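PDB 5ZI1: insecticidal crystal protein Cry7Cal from Bacillus thuringiensis, which acts as an insecticidal toxin against the locust Locusta migratoria manilensis and, like related delta-endotoxins, probably binds receptors and forms pores in gut membranes. Local coordinates for residues A[225-228]-A[229-232]; A[269-272]-A[273-277]; A[306-309]-A[310-314]; A[347-351]-A[352-356]; A[396-400]-A[401-405]. One frame throughout, in Å; residues are numbered along the deposited sequence.

Interaction 1 of 5, residues A[225-228]-A[229-232]; sequences MVLD and LLPL
The branch of Leu230 that ends in CD1 overlaps the side chain of Leu227, crossing it at a slant with CD1 of Leu230 4.2 Å from CD2 of Leu227. These residues open and close a type I beta turn at 227-230, a local feature that follows on from helix 208-227 in the helical N-terminal domain of the toxin. Here the backbone changes from a long helix to a series of tight turns: Leu229 N donates to Val226 O at 3.0 Å, and Leu230 N donates to Leu227 O at 2.9 Å. Leu229 is held over the carbonyls it has just passed. With CG anti to its own carbonyl carbon (chi1 -75°), its CB rests 3.2 Å from Val226 O, while CD1 reaches within 3.9 Å of Met225 O. Side chains from helices 13-26, 141-165 and 169-202 pack round the turn, among them Ile21, Ala145 and Val191, and most of it is buried. Asp228, buried at the turn's second position, directs its carboxylate to a salt bridge with Arg251. Pro231 has no N-H to give at its own position, and instead sets its ring carbon CD 3.1 Å from Leu227 O.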
loop_
_atom_site.group_PDB
_atom_site.type_symbol
_atom_site.label_atom_id
_atom_site.label_comp_id
_atom_site.label_asym_id
_atom_site.label_seq_id
_atom_site.Cartn_x
_atom_site.Cartn_y
_atom_site.Cartn_z
ATOM N N MET A 225 -6.489 1.199 5.165
ATOM C CA MET A 225 -6.684 1.433 6.592
ATOM C C MET A 225 -5.639 0.719 7.444
ATOM O O MET A 225 -5.185 1.275 8.451
ATOM C CB MET A 225 -8.084 1.008 7.019
ATOM C CG MET A 225 -9.163 2.047 6.682
ATOM S SD MET A 225 -10.782 1.622 7.382
ATOM C CE MET A 225 -11.426 0.596 6.062
ATOM N N VAL A 226 -5.233 -0.495 7.056
ATOM C CA VAL A 226 -4.371 -1.289 7.920
ATOM C C VAL A 226 -3.013 -1.609 7.300
ATOM O O VAL A 226 -1.985 -1.265 7.883
ATOM C CB VAL A 226 -5.085 -2.576 8.351
ATOM C CG1 VAL A 226 -4.138 -3.442 9.221
ATOM C CG2 VAL A 226 -6.340 -2.216 9.106
ATOM N N LEU A 227 -2.987 -2.268 6.132
ATOM C CA LEU A 227 -1.721 -2.818 5.643
ATOM C C LEU A 227 -0.686 -1.727 5.381
ATOM O O LEU A 227 0.513 -1.921 5.648
ATOM C CB LEU A 227 -1.928 -3.635 4.371
ATOM C CG LEU A 227 -2.935 -4.764 4.402
ATOM C CD1 LEU A 227 -2.870 -5.566 3.086
ATOM C CD2 LEU A 227 -2.700 -5.639 5.646
ATOM N N ASP A 228 -1.128 -0.578 4.853
ATOM C CA ASP A 228 -0.203 0.503 4.540
ATOM C C ASP A 228 0.487 1.046 5.784
ATOM O O ASP A 228 1.504 1.731 5.664
ATOM C CB ASP A 228 -0.941 1.632 3.796
ATOM C CG ASP A 228 -1.320 1.246 2.360
ATOM O OD1 ASP A 228 -0.784 0.239 1.837
ATOM O OD2 ASP A 228 -2.148 1.959 1.733
ATOM N N LEU A 229 -0.052 0.774 6.972
ATOM C CA LEU A 229 0.636 1.124 8.212
ATOM C C LEU A 229 1.844 0.231 8.473
ATOM O O LEU A 229 2.824 0.696 9.055
ATOM C CB LEU A 229 -0.311 1.008 9.404
ATOM C CG LEU A 229 -1.388 2.061 9.641
ATOM C CD1 LEU A 229 -2.176 1.640 10.892
ATOM C CD2 LEU A 229 -0.794 3.458 9.801
ATOM N N LEU A 230 1.791 -1.045 8.065
ATOM C CA LEU A 230 2.738 -2.059 8.542
ATOM C C LEU A 230 4.174 -1.854 8.063
ATOM O O LEU A 230 5.105 -2.177 8.810
ATOM C CB LEU A 230 2.265 -3.465 8.159
ATOM C CG LEU A 230 0.878 -3.832 8.703
ATOM C CD1 LEU A 230 0.466 -5.236 8.312
ATOM C CD2 LEU A 230 0.815 -3.665 10.212
ATOM N N PRO A 231 4.424 -1.324 6.859
ATOM C CA PRO A 231 5.826 -1.038 6.487
ATOM C C PRO A 231 6.481 0.007 7.374
ATOM O O PRO A 231 7.707 0.025 7.491
ATOM C CB PRO A 231 5.723 -0.556 5.037
ATOM C CG PRO A 231 4.409 -1.071 4.548
ATOM C CD PRO A 231 3.504 -1.109 5.725
ATOM N N LEU A 232 5.708 0.887 8.001
ATOM C CA LEU A 232 6.305 1.904 8.852
ATOM C C LEU A 232 6.784 1.342 10.176
ATOM O O LEU A 232 7.732 1.887 10.756
ATOM C CB LEU A 232 5.301 3.021 9.105
ATOM C CG LEU A 232 4.961 3.797 7.832
ATOM C CD1 LEU A 232 3.689 4.607 7.999
ATOM C CD2 LEU A 232 6.120 4.692 7.493
#

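Interaction 2 of 5, residues A[269-272]-A[273-277]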
loop_
_atom_site.group_PDB
_atom_site.type_symbol
_atom_site.label_atom_id
_atom_site.label_comp_id
_atom_site.label_asym_id
_atom_site.label_seq_id
_atom_site.Cartn_x
_atom_site.Cartn_y
_atom_site.Cartn_z
ATOM N N PRO A 269 -30.408 -5.573 -15.258
ATOM C CA PRO A 269 -30.025 -6.195 -13.980
ATOM C C PRO A 269 -28.637 -5.752 -13.537
ATOM O O PRO A 269 -27.858 -5.175 -14.305
ATOM C CB PRO A 269 -30.061 -7.702 -14.280
ATOM C CG PRO A 269 -29.724 -7.782 -15.742
ATOM C CD PRO A 269 -30.237 -6.498 -16.391
ATOM N N ASP A 270 -28.357 -5.988 -12.254
ATOM C CA ASP A 270 -26.985 -5.908 -11.762
ATOM C C ASP A 270 -26.089 -6.878 -12.523
ATOM O O ASP A 270 -26.494 -7.985 -12.888
ATOM C CB ASP A 270 -26.921 -6.225 -10.273
ATOM C CG ASP A 270 -27.562 -5.154 -9.413
ATOM O OD1 ASP A 270 -27.912 -4.087 -9.947
ATOM O OD2 ASP A 270 -27.706 -5.380 -8.189
ATOM N N TRP A 271 -24.845 -6.465 -12.744
ATOM C CA TRP A 271 -23.929 -7.310 -13.497
ATOM C C TRP A 271 -23.564 -8.603 -12.755
ATOM O O TRP A 271 -23.136 -9.559 -13.415
ATOM C CB TRP A 271 -22.657 -6.521 -13.860
ATOM C CG TRP A 271 -21.792 -6.149 -12.668
ATOM C CD1 TRP A 271 -21.788 -4.957 -11.995
ATOM C CD2 TRP A 271 -20.826 -6.983 -12.003
ATOM N NE1 TRP A 271 -20.884 -4.995 -10.963
ATOM C CE2 TRP A 271 -20.277 -6.225 -10.946
ATOM C CE3 TRP A 271 -20.365 -8.287 -12.207
ATOM C CZ2 TRP A 271 -19.283 -6.731 -10.097
ATOM C CZ3 TRP A 271 -19.370 -8.789 -11.360
ATOM C CH2 TRP A 271 -18.850 -8.013 -10.321
ATOM N N TYR A 272 -23.753 -8.673 -11.428
ATOM C CA TYR A 272 -23.198 -9.789 -10.643
ATOM C C TYR A 272 -23.587 -11.153 -11.212
ATOM O O TYR A 272 -22.727 -12.026 -11.396
ATOM C CB TYR A 272 -23.629 -9.710 -9.177
ATOM C CG TYR A 272 -23.388 -8.384 -8.505
ATOM C CD1 TYR A 272 -22.117 -7.834 -8.443
ATOM C CD2 TYR A 272 -24.440 -7.687 -7.912
ATOM C CE1 TYR A 272 -21.903 -6.617 -7.814
ATOM C CE2 TYR A 272 -24.237 -6.469 -7.285
ATOM C CZ TYR A 272 -22.965 -5.944 -7.241
ATOM O OH TYR A 272 -22.758 -4.735 -6.625
ATOM N N GLY A 273 -24.878 -11.352 -11.513
ATOM C CA GLY A 273 -25.335 -12.625 -12.048
ATOM C C GLY A 273 -24.637 -13.054 -13.322
ATOM O O GLY A 273 -24.621 -14.246 -13.637
ATOM N N ALA A 274 -24.040 -12.110 -14.059
ATOM C CA ALA A 274 -23.325 -12.440 -15.289
ATOM C C ALA A 274 -21.884 -12.884 -15.058
ATOM O O ALA A 274 -21.296 -13.507 -15.952
ATOM C CB ALA A 274 -23.339 -11.241 -16.242
ATOM N N ALA A 275 -21.306 -12.601 -13.893
ATOM C CA ALA A 275 -19.949 -13.052 -13.606
ATOM C C ALA A 275 -19.888 -14.571 -13.457
ATOM O O ALA A 275 -20.903 -15.248 -13.269
ATOM C CB ALA A 275 -19.415 -12.399 -12.334
ATOM N N SER A 276 -18.663 -15.100 -13.556
ATOM C CA SER A 276 -18.402 -16.518 -13.326
ATOM C C SER A 276 -19.001 -16.983 -12.006
ATOM O O SER A 276 -19.163 -16.206 -11.064
ATOM C CB SER A 276 -16.893 -16.795 -13.291
ATOM O OG SER A 276 -16.658 -18.156 -12.999
ATOM N N SER A 277 -19.334 -18.266 -11.944
ATOM C CA SER A 277 -19.803 -18.858 -10.702
ATOM C C SER A 277 -18.652 -19.359 -9.840
ATOM O O SER A 277 -18.882 -19.773 -8.702
ATOM C CB SER A 277 -20.792 -19.998 -10.990
ATOM O OG SER A 277 -20.181 -21.036 -11.741
HETATM O O HOH W 1 -27.511 -10.000 -11.407
HETATM O O HOH W 2 -21.637 -14.727 -10.354
#
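Trp271 and Ala275 form the tight side of a short 3-10 turn, in the connection that leads to helix 279-286 of the second domain. The methyl CB of Ala275 meets the indole at its edge, in the ring plane, 3.7 Å from CZ3 of Trp271. The indole can extend alongside the turn because its CG lies between the backbone N and the carbonyl carbon (chi1 67°). Tyr272 occupies one face, its CD1 3.4 Å above the indole plane and offset toward the rim. Two backbone bonds draw the turn closed: Ala274 N to Trp271 O at 2.8 Å, and Ala275 N to Tyr272 O at 2.9 Å. Beyond the segments the phenol OH of Tyr272 bonds to Glu213 on helix 208-227, so this packed side also touches the N-terminal helical domain, while Asp270 is tied to Gly262. The other side is looser. Gly273, exposed and without a side chain, stands where the turn gives way to solvent, and its N lies 4.0 Å from Asp270 O. A water fills in for the direct bond, donating to Asp270 O at 2.7 Å and accepting from Gly273 N at 3.0 Å.

Interaction 3 of 5, residues A[306-309]-A[310-314]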
loop_
_atom_site.group_PDB
_atom_site.type_symbol
_atom_site.label_atom_id
_atom_site.label_comp_id
_atom_site.label_asym_id
_atom_site.label_seq_id
_atom_site.Cartn_x
_atom_site.Cartn_y
_atom_site.Cartn_z
ATOM N N VAL A 306 -24.353 -2.640 -30.725
ATOM C CA VAL A 306 -25.397 -3.649 -30.808
ATOM C C VAL A 306 -26.733 -2.945 -30.641
ATOM O O VAL A 306 -26.822 -1.879 -30.029
ATOM C CB VAL A 306 -25.238 -4.763 -29.750
ATOM C CG1 VAL A 306 -23.948 -5.537 -29.993
ATOM C CG2 VAL A 306 -25.269 -4.165 -28.360
ATOM N N GLU A 307 -27.781 -3.570 -31.181
ATOM C CA GLU A 307 -29.126 -2.990 -31.186
ATOM C C GLU A 307 -30.169 -4.058 -30.849
ATOM O O GLU A 307 -30.970 -4.462 -31.697
ATOM C CB GLU A 307 -29.412 -2.333 -32.541
ATOM C CG GLU A 307 -30.646 -1.462 -32.580
ATOM C CD GLU A 307 -30.597 -0.406 -33.685
ATOM O OE1 GLU A 307 -31.201 0.670 -33.514
ATOM O OE2 GLU A 307 -29.954 -0.645 -34.735
ATOM N N PRO A 308 -30.186 -4.544 -29.595
ATOM C CA PRO A 308 -31.208 -5.529 -29.196
ATOM C C PRO A 308 -32.580 -4.892 -29.088
ATOM O O PRO A 308 -33.613 -5.554 -29.249
ATOM C CB PRO A 308 -30.724 -6.005 -27.813
ATOM C CG PRO A 308 -29.897 -4.886 -27.311
ATOM C CD PRO A 308 -29.210 -4.319 -28.516
ATOM N N ASN A 309 -32.575 -3.606 -28.733
ATOM C CA ASN A 309 -33.749 -2.740 -28.662
ATOM C C ASN A 309 -33.227 -1.325 -28.455
ATOM O O ASN A 309 -33.228 -0.517 -29.389
ATOM C CB ASN A 309 -34.711 -3.137 -27.544
ATOM C CG ASN A 309 -33.998 -3.732 -26.339
ATOM O OD1 ASN A 309 -33.477 -2.998 -25.500
ATOM N ND2 ASN A 309 -34.062 -5.057 -26.199
ATOM N N ASP A 310 -32.721 -1.028 -27.258
ATOM C CA ASP A 310 -31.772 0.068 -27.155
ATOM C C ASP A 310 -30.611 -0.198 -28.105
ATOM O O ASP A 310 -30.405 -1.327 -28.571
ATOM C CB ASP A 310 -31.203 0.185 -25.748
ATOM C CG ASP A 310 -32.266 0.103 -24.672
ATOM O OD1 ASP A 310 -33.270 0.843 -24.730
ATOM O OD2 ASP A 310 -32.055 -0.700 -23.732
ATOM N N ARG A 311 -29.825 0.842 -28.364
ATOM C CA ARG A 311 -28.610 0.700 -29.158
ATOM C C ARG A 311 -27.467 1.358 -28.396
ATOM O O ARG A 311 -27.652 2.420 -27.797
ATOM C CB ARG A 311 -28.798 1.292 -30.587
ATOM C CG ARG A 311 -27.555 1.925 -31.237
ATOM C CD ARG A 311 -27.816 2.277 -32.740
ATOM N NE ARG A 311 -27.807 1.058 -33.574
ATOM C CZ ARG A 311 -26.876 0.760 -34.480
ATOM N NH1 ARG A 311 -25.870 1.604 -34.683
ATOM N NH2 ARG A 311 -26.952 -0.373 -35.183
ATOM N N PHE A 312 -26.302 0.706 -28.370
ATOM C CA PHE A 312 -25.211 1.112 -27.485
ATOM C C PHE A 312 -23.970 0.301 -27.800
ATOM O O PHE A 312 -24.060 -0.855 -28.219
ATOM C CB PHE A 312 -25.567 0.911 -26.012
ATOM C CG PHE A 312 -26.022 -0.472 -25.706
ATOM C CD1 PHE A 312 -25.100 -1.471 -25.389
ATOM C CD2 PHE A 312 -27.378 -0.790 -25.760
ATOM C CE1 PHE A 312 -25.518 -2.758 -25.126
ATOM C CE2 PHE A 312 -27.807 -2.080 -25.480
ATOM C CZ PHE A 312 -26.871 -3.073 -25.167
ATOM N N ALA A 313 -22.814 0.911 -27.564
ATOM C CA ALA A 313 -21.555 0.219 -27.767
ATOM C C ALA A 313 -21.220 -0.636 -26.547
ATOM O O ALA A 313 -21.659 -0.352 -25.429
ATOM C CB ALA A 313 -20.438 1.219 -28.047
ATOM N N ILE A 314 -20.476 -1.721 -26.799
ATOM C CA ILE A 314 -19.903 -2.600 -25.789
ATOM C C ILE A 314 -18.468 -2.877 -26.208
ATOM O O ILE A 314 -18.161 -2.952 -27.402
ATOM C CB ILE A 314 -20.664 -3.941 -25.641
ATOM C CG1 ILE A 314 -20.562 -4.744 -26.943
ATOM C CG2 ILE A 314 -22.125 -3.735 -25.221
ATOM C CD1 ILE A 314 -21.124 -6.154 -26.858
#
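The amide oxygen OD1 of Asn309 takes the N-H of Asp310 at 2.7 Å, and two further donors, Lys267 NZ and Asn364 ND2, add weak bonds to the same atom. This grip fixes the corner of a beta hairpin, in which Val306 and Phe312 form an antiparallel hydrogen-bonded pair and residues 307-311 make the loop. The amide of Asn309 and the carboxylate of Asp310 run side by side, pointing the same way, with their planes nearly perpendicular; OD2 of Asp310 takes its own bond from the hydroxyl of Tyr268. On the exposed flank Glu307 crosses Arg311 obliquely. OE2 of Glu307 meets the guanidinium at its edge, 3.0 Å from Arg311 NE, in a salt bridge to which Arg311 NH2 contributes only weakly. The carboxylate and guanidinium planes are 57° apart, so the two groups do not form the flat, two-pronged pairing. The other flank is apolar. CG2 of Val306 sits over one face of the Phe312 ring, 4.0 Å from its centroid, a CH-pi contact 28° off the ring normal. Phe312 turns its ring back toward the loop because CG lies between backbone N and carbonyl carbon (chi1 54°), which also brings CE2 of Phe312 within 3.9 Å of Pro308 CG. This apolar flank faces inward: the hairpin joins strands 294-306 and 312-324 of one sheet, and its side chains pack on Tyr370 and Ala372 of strand 369-382 and on Asn364 of strand 352-365.

Interaction 4 of 5, residues A[347-351]-A[352-356]; sequences FDLLS and KDIYQ
Lys352 folds its side chain back over a type II beta turn, Leu349 to Lys352, and hydrogen-bonds the residue just before it, NZ of Lys352 lying 3.0 Å from Asp348 O. The turn links strand 343-348, at the edge of one antiparallel sheet, with strand 352-365 of another, so it passes between two sheets of the beta-prism domain characteristic of these toxins. The lysine starts with CG anti to its carbonyl carbon (chi1 -60°), continues extended through CE, and bends only at the last torsion (chi4 98°), which sets NZ nearly along the C=O axis of Asp348. The carboxylate of Asp348 takes no part: its OD1 is 6.7 Å from Lys352 NZ. Ser351 supplies the positive phi (85°) that the third position of this turn requires, and Lys352 N closes the turn on Leu349 O at 3.0 Å. Beneath, Leu349 and Ile354 cross at about a right angle, with CD2 of Leu349 4.0 Å from CD1 of Ile354; Leu349 also rests on Ile299 of one sheet and Leu378 of the other. Asp353, by contrast, points away from the turn to pair with Arg431 and Tyr428. Further on, Tyr355 and Gln356 both face Tyr379 in a classic beta bulge. On the exposed side a water gives one proton to Leu350 O and accepts from Lys352 NZ at 3.2 Å.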
loop_
_atom_site.group_PDB
_atom_site.type_symbol
_atom_site.label_atom_id
_atom_site.label_comp_id
_atom_site.label_asym_id
_atom_site.label_seq_id
_atom_site.Cartn_x
_atom_site.Cartn_y
_atom_site.Cartn_z
ATOM N N PHE A 347 -5.705 5.742 -25.218
ATOM C CA PHE A 347 -5.197 6.729 -24.280
ATOM C C PHE A 347 -3.676 6.601 -24.225
ATOM O O PHE A 347 -3.155 5.502 -24.014
ATOM C CB PHE A 347 -5.781 6.520 -22.885
ATOM C CG PHE A 347 -7.302 6.509 -22.799
ATOM C CD1 PHE A 347 -8.019 5.339 -22.992
ATOM C CD2 PHE A 347 -7.993 7.645 -22.407
ATOM C CE1 PHE A 347 -9.418 5.317 -22.849
ATOM C CE2 PHE A 347 -9.381 7.631 -22.251
ATOM C CZ PHE A 347 -10.094 6.461 -22.467
ATOM N N ASP A 348 -2.963 7.714 -24.411
ATOM C CA ASP A 348 -1.504 7.733 -24.295
ATOM C C ASP A 348 -1.157 8.316 -22.934
ATOM O O ASP A 348 -1.330 9.519 -22.705
ATOM C CB ASP A 348 -0.873 8.537 -25.428
ATOM C CG ASP A 348 -1.215 7.969 -26.802
ATOM O OD1 ASP A 348 -2.000 8.628 -27.543
ATOM O OD2 ASP A 348 -0.685 6.887 -27.155
ATOM N N LEU A 349 -0.684 7.464 -22.025
ATOM C CA LEU A 349 -0.556 7.841 -20.622
ATOM C C LEU A 349 0.880 7.943 -20.112
ATOM O O LEU A 349 1.069 8.392 -18.972
ATOM C CB LEU A 349 -1.337 6.863 -19.744
ATOM C CG LEU A 349 -2.773 6.635 -20.208
ATOM C CD1 LEU A 349 -3.451 5.748 -19.210
ATOM C CD2 LEU A 349 -3.532 7.944 -20.370
ATOM N N LEU A 350 1.888 7.567 -20.904
ATOM C CA LEU A 350 3.272 7.851 -20.525
ATOM C C LEU A 350 3.395 9.298 -20.055
ATOM O O LEU A 350 2.827 10.208 -20.665
ATOM C CB LEU A 350 4.205 7.590 -21.709
ATOM C CG LEU A 350 5.676 7.971 -21.511
ATOM C CD1 LEU A 350 6.317 7.143 -20.390
ATOM C CD2 LEU A 350 6.499 7.871 -22.788
ATOM N N SER A 351 4.063 9.488 -18.920
ATOM C CA SER A 351 4.395 10.760 -18.265
ATOM C C SER A 351 3.271 11.279 -17.383
ATOM O O SER A 351 3.480 12.291 -16.697
ATOM C CB SER A 351 4.731 11.928 -19.217
ATOM O OG SER A 351 3.690 12.190 -20.157
ATOM N N LYS A 352 2.081 10.692 -17.415
ATOM C CA LYS A 352 0.934 11.238 -16.707
ATOM C C LYS A 352 0.592 10.403 -15.482
ATOM O O LYS A 352 0.553 9.172 -15.549
ATOM C CB LYS A 352 -0.292 11.294 -17.617
ATOM C CG LYS A 352 -0.111 12.158 -18.854
ATOM C CD LYS A 352 -1.407 12.236 -19.651
ATOM C CE LYS A 352 -1.284 13.176 -20.852
ATOM N NZ LYS A 352 -0.998 12.410 -22.095
ATOM N N ASP A 353 0.304 11.076 -14.373
ATOM C CA ASP A 353 -0.446 10.464 -13.288
ATOM C C ASP A 353 -1.915 10.688 -13.586
ATOM O O ASP A 353 -2.401 11.816 -13.495
ATOM C CB ASP A 353 -0.095 11.059 -11.929
ATOM C CG ASP A 353 1.113 10.435 -11.319
ATOM O OD1 ASP A 353 1.653 9.451 -11.897
ATOM O OD2 ASP A 353 1.513 10.946 -10.254
ATOM N N ILE A 354 -2.618 9.618 -13.943
ATOM C CA ILE A 354 -4.073 9.647 -13.986
ATOM C C ILE A 354 -4.564 9.482 -12.555
ATOM O O ILE A 354 -4.484 8.393 -11.989
ATOM C CB ILE A 354 -4.638 8.551 -14.890
ATOM C CG1 ILE A 354 -3.989 8.633 -16.273
ATOM C CG2 ILE A 354 -6.200 8.633 -14.909
ATOM C CD1 ILE A 354 -4.202 9.986 -16.978
ATOM N N TYR A 355 -5.069 10.569 -11.974
ATOM C CA TYR A 355 -5.536 10.618 -10.601
ATOM C C TYR A 355 -7.045 10.441 -10.460
ATOM O O TYR A 355 -7.540 10.393 -9.327
ATOM C CB TYR A 355 -5.122 11.954 -9.973
ATOM C CG TYR A 355 -5.701 13.171 -10.689
ATOM C CD1 TYR A 355 -6.978 13.636 -10.387
ATOM C CD2 TYR A 355 -4.971 13.852 -11.667
ATOM C CE1 TYR A 355 -7.521 14.733 -11.034
ATOM C CE2 TYR A 355 -5.506 14.961 -12.315
ATOM C CZ TYR A 355 -6.789 15.390 -11.992
ATOM O OH TYR A 355 -7.338 16.486 -12.608
ATOM N N GLN A 356 -7.790 10.350 -11.563
ATOM C CA GLN A 356 -9.241 10.225 -11.471
ATOM C C GLN A 356 -9.792 9.676 -12.775
ATOM O O GLN A 356 -9.265 9.966 -13.850
ATOM C CB GLN A 356 -9.895 11.574 -11.163
ATOM C CG GLN A 356 -11.373 11.486 -10.928
ATOM C CD GLN A 356 -12.006 12.834 -10.677
ATOM O OE1 GLN A 356 -12.538 13.078 -9.592
ATOM N NE2 GLN A 356 -11.972 13.715 -11.682
HETATM O O HOH W 3 1.591 10.659 -22.789
#

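Interaction 5 of 5, residues A[396-400]-A[401-405]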
loop_
_atom_site.group_PDB
_atom_site.type_symbol
_atom_site.label_atom_id
_atom_site.label_comp_id
_atom_site.label_asym_id
_atom_site.label_seq_id
_atom_site.Cartn_x
_atom_site.Cartn_y
_atom_site.Cartn_z
ATOM N N ASN A 396 -24.959 5.341 -27.341
ATOM C CA ASN A 396 -25.725 4.859 -26.205
ATOM C C ASN A 396 -27.028 5.646 -26.121
ATOM O O ASN A 396 -27.020 6.846 -25.830
ATOM C CB ASN A 396 -24.902 4.988 -24.912
ATOM C CG ASN A 396 -25.705 4.684 -23.681
ATOM O OD1 ASN A 396 -26.742 4.013 -23.745
ATOM N ND2 ASN A 396 -25.238 5.178 -22.540
ATOM N N ASN A 397 -28.148 4.988 -26.395
ATOM C CA ASN A 397 -29.449 5.625 -26.266
ATOM C C ASN A 397 -30.254 5.032 -25.120
ATOM O O ASN A 397 -31.485 5.183 -25.092
ATOM C CB ASN A 397 -30.237 5.553 -27.583
ATOM C CG ASN A 397 -30.668 4.134 -27.956
ATOM O OD1 ASN A 397 -30.585 3.181 -27.159
ATOM N ND2 ASN A 397 -31.150 3.992 -29.181
ATOM N N ILE A 398 -29.589 4.333 -24.197
ATOM C CA ILE A 398 -30.285 3.882 -22.987
ATOM C C ILE A 398 -30.597 5.098 -22.126
ATOM O O ILE A 398 -29.719 5.961 -21.954
ATOM C CB ILE A 398 -29.435 2.868 -22.217
ATOM C CG1 ILE A 398 -29.033 1.704 -23.109
ATOM C CG2 ILE A 398 -30.206 2.317 -21.038
ATOM C CD1 ILE A 398 -27.815 0.968 -22.598
ATOM N N PRO A 399 -31.821 5.235 -21.609
ATOM C CA PRO A 399 -32.133 6.382 -20.748
ATOM C C PRO A 399 -31.142 6.483 -19.599
ATOM O O PRO A 399 -30.723 5.474 -19.021
ATOM C CB PRO A 399 -33.549 6.080 -20.247
ATOM C CG PRO A 399 -34.125 5.143 -21.237
ATOM C CD PRO A 399 -32.980 4.347 -21.795
ATOM N N SER A 400 -30.770 7.727 -19.277
ATOM C CA SER A 400 -29.716 7.981 -18.304
ATOM C C SER A 400 -30.027 7.367 -16.953
ATOM O O SER A 400 -29.107 6.936 -16.245
ATOM C CB SER A 400 -29.508 9.479 -18.158
ATOM O OG SER A 400 -29.056 10.002 -19.388
ATOM N N SER A 401 -31.306 7.323 -16.576
ATOM C CA SER A 401 -31.701 6.749 -15.299
ATOM C C SER A 401 -31.579 5.233 -15.286
ATOM O O SER A 401 -31.767 4.624 -14.229
ATOM C CB SER A 401 -33.132 7.154 -14.951
ATOM O OG SER A 401 -34.068 6.459 -15.757
ATOM N N LYS A 402 -31.282 4.613 -16.423
ATOM C CA LYS A 402 -31.018 3.184 -16.491
ATOM C C LYS A 402 -29.529 2.878 -16.579
ATOM O O LYS A 402 -29.154 1.725 -16.815
ATOM C CB LYS A 402 -31.753 2.565 -17.682
ATOM C CG LYS A 402 -33.255 2.875 -17.733
ATOM C CD LYS A 402 -33.992 2.458 -16.455
ATOM C CE LYS A 402 -35.510 2.489 -16.674
ATOM N NZ LYS A 402 -36.241 3.071 -15.504
ATOM N N CYS A 403 -28.684 3.890 -16.434
ATOM C CA CYS A 403 -27.238 3.748 -16.493
ATOM C C CYS A 403 -26.663 4.112 -15.137
ATOM O O CYS A 403 -27.343 4.695 -14.286
ATOM C CB CYS A 403 -26.636 4.633 -17.598
ATOM S SG CYS A 403 -27.342 4.285 -19.227
ATOM N N LYS A 404 -25.394 3.765 -14.932
ATOM C CA LYS A 404 -24.714 4.112 -13.696
ATOM C C LYS A 404 -23.454 4.875 -14.043
ATOM O O LYS A 404 -22.597 4.370 -14.780
ATOM C CB LYS A 404 -24.390 2.874 -12.861
ATOM C CG LYS A 404 -23.582 3.216 -11.629
ATOM C CD LYS A 404 -23.290 2.001 -10.807
ATOM C CE LYS A 404 -22.622 2.391 -9.494
ATOM N NZ LYS A 404 -21.170 2.692 -9.677
ATOM N N SER A 405 -23.358 6.097 -13.540
ATOM C CA SER A 405 -22.141 6.874 -13.662
ATOM C C SER A 405 -21.334 6.735 -12.376
ATOM O O SER A 405 -21.894 6.597 -11.285
ATOM C CB SER A 405 -22.460 8.339 -13.945
ATOM O OG SER A 405 -23.200 8.873 -12.872
#
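Ile398 and Lys402 set the pattern: their side chains slant across each other, with the CG2 branch of Ile398 placed 3.7 Å from Lys402 CB. Ile398 can present that branch because CG2 stands opposite its own backbone N, beside the carbonyl carbon, while CG1 lies beside the backbone N and leads to CD1, which packs on Phe312 of strand 312-324. Cys403 meets the same isoleucine, its SG 3.9 Å from Ile398 CB. Between them runs a short 3-10 turn, in which Lys402 N bonds to Pro399 O at 2.8 Å and Cys403 N to Ser400 O at 3.1 Å; together these bonds turn the chain around and bring Lys402 and Cys403 back onto the residues that precede it. CG of Lys402, anti to its carbonyl carbon (chi1 -53°), comes 4.1 Å from Pro399 CB; the bend at chi2 then redirects the rest of the chain, which ends in a salt bridge with Glu265. Asn396 is oriented to serve the backbone. Its side chain extends away from its N (chi1 172°) and OD1 of Asn396 accepts from Ile398 N at 2.9 Å, an Asx turn, while the amide nitrogen ND2 of Asn396 faces Cys403 SG across 4.0 Å. Strand 404-407 then follows, beside strand 352-365. The chemistry is divided: alkyl carbons and sulfur fill the inside of the bend, its backbone is tied by N-H to C=O bonds, and the charge of the lysine is carried off to a carboxylate, so that only the aliphatic part of Lys402 packs here.

Along the chain the five local contacts follow in numerical order. Interaction 1 belongs to the helical N-terminal domain, about 33 Å between centres from interaction 2; interactions 2 to 5 share the second, sheet-rich domain. Interactions 3 and 5, with centres about 12 Å apart, touch directly: Asn397 OD1 lies 2.7 Å from Arg311 N, probably hydrogen-bonded, and Ile398 packs on Phe312. Interaction 4 lies about 30 Å between centres from interaction 3. Interaction 3 thus turns the chain within one sheet, interaction 4 carries it to the second, and interaction 5 leads to that sheet's outer strand 404-407, while interaction 2 reaches back toward helix 208-227, from which interaction 1 follows.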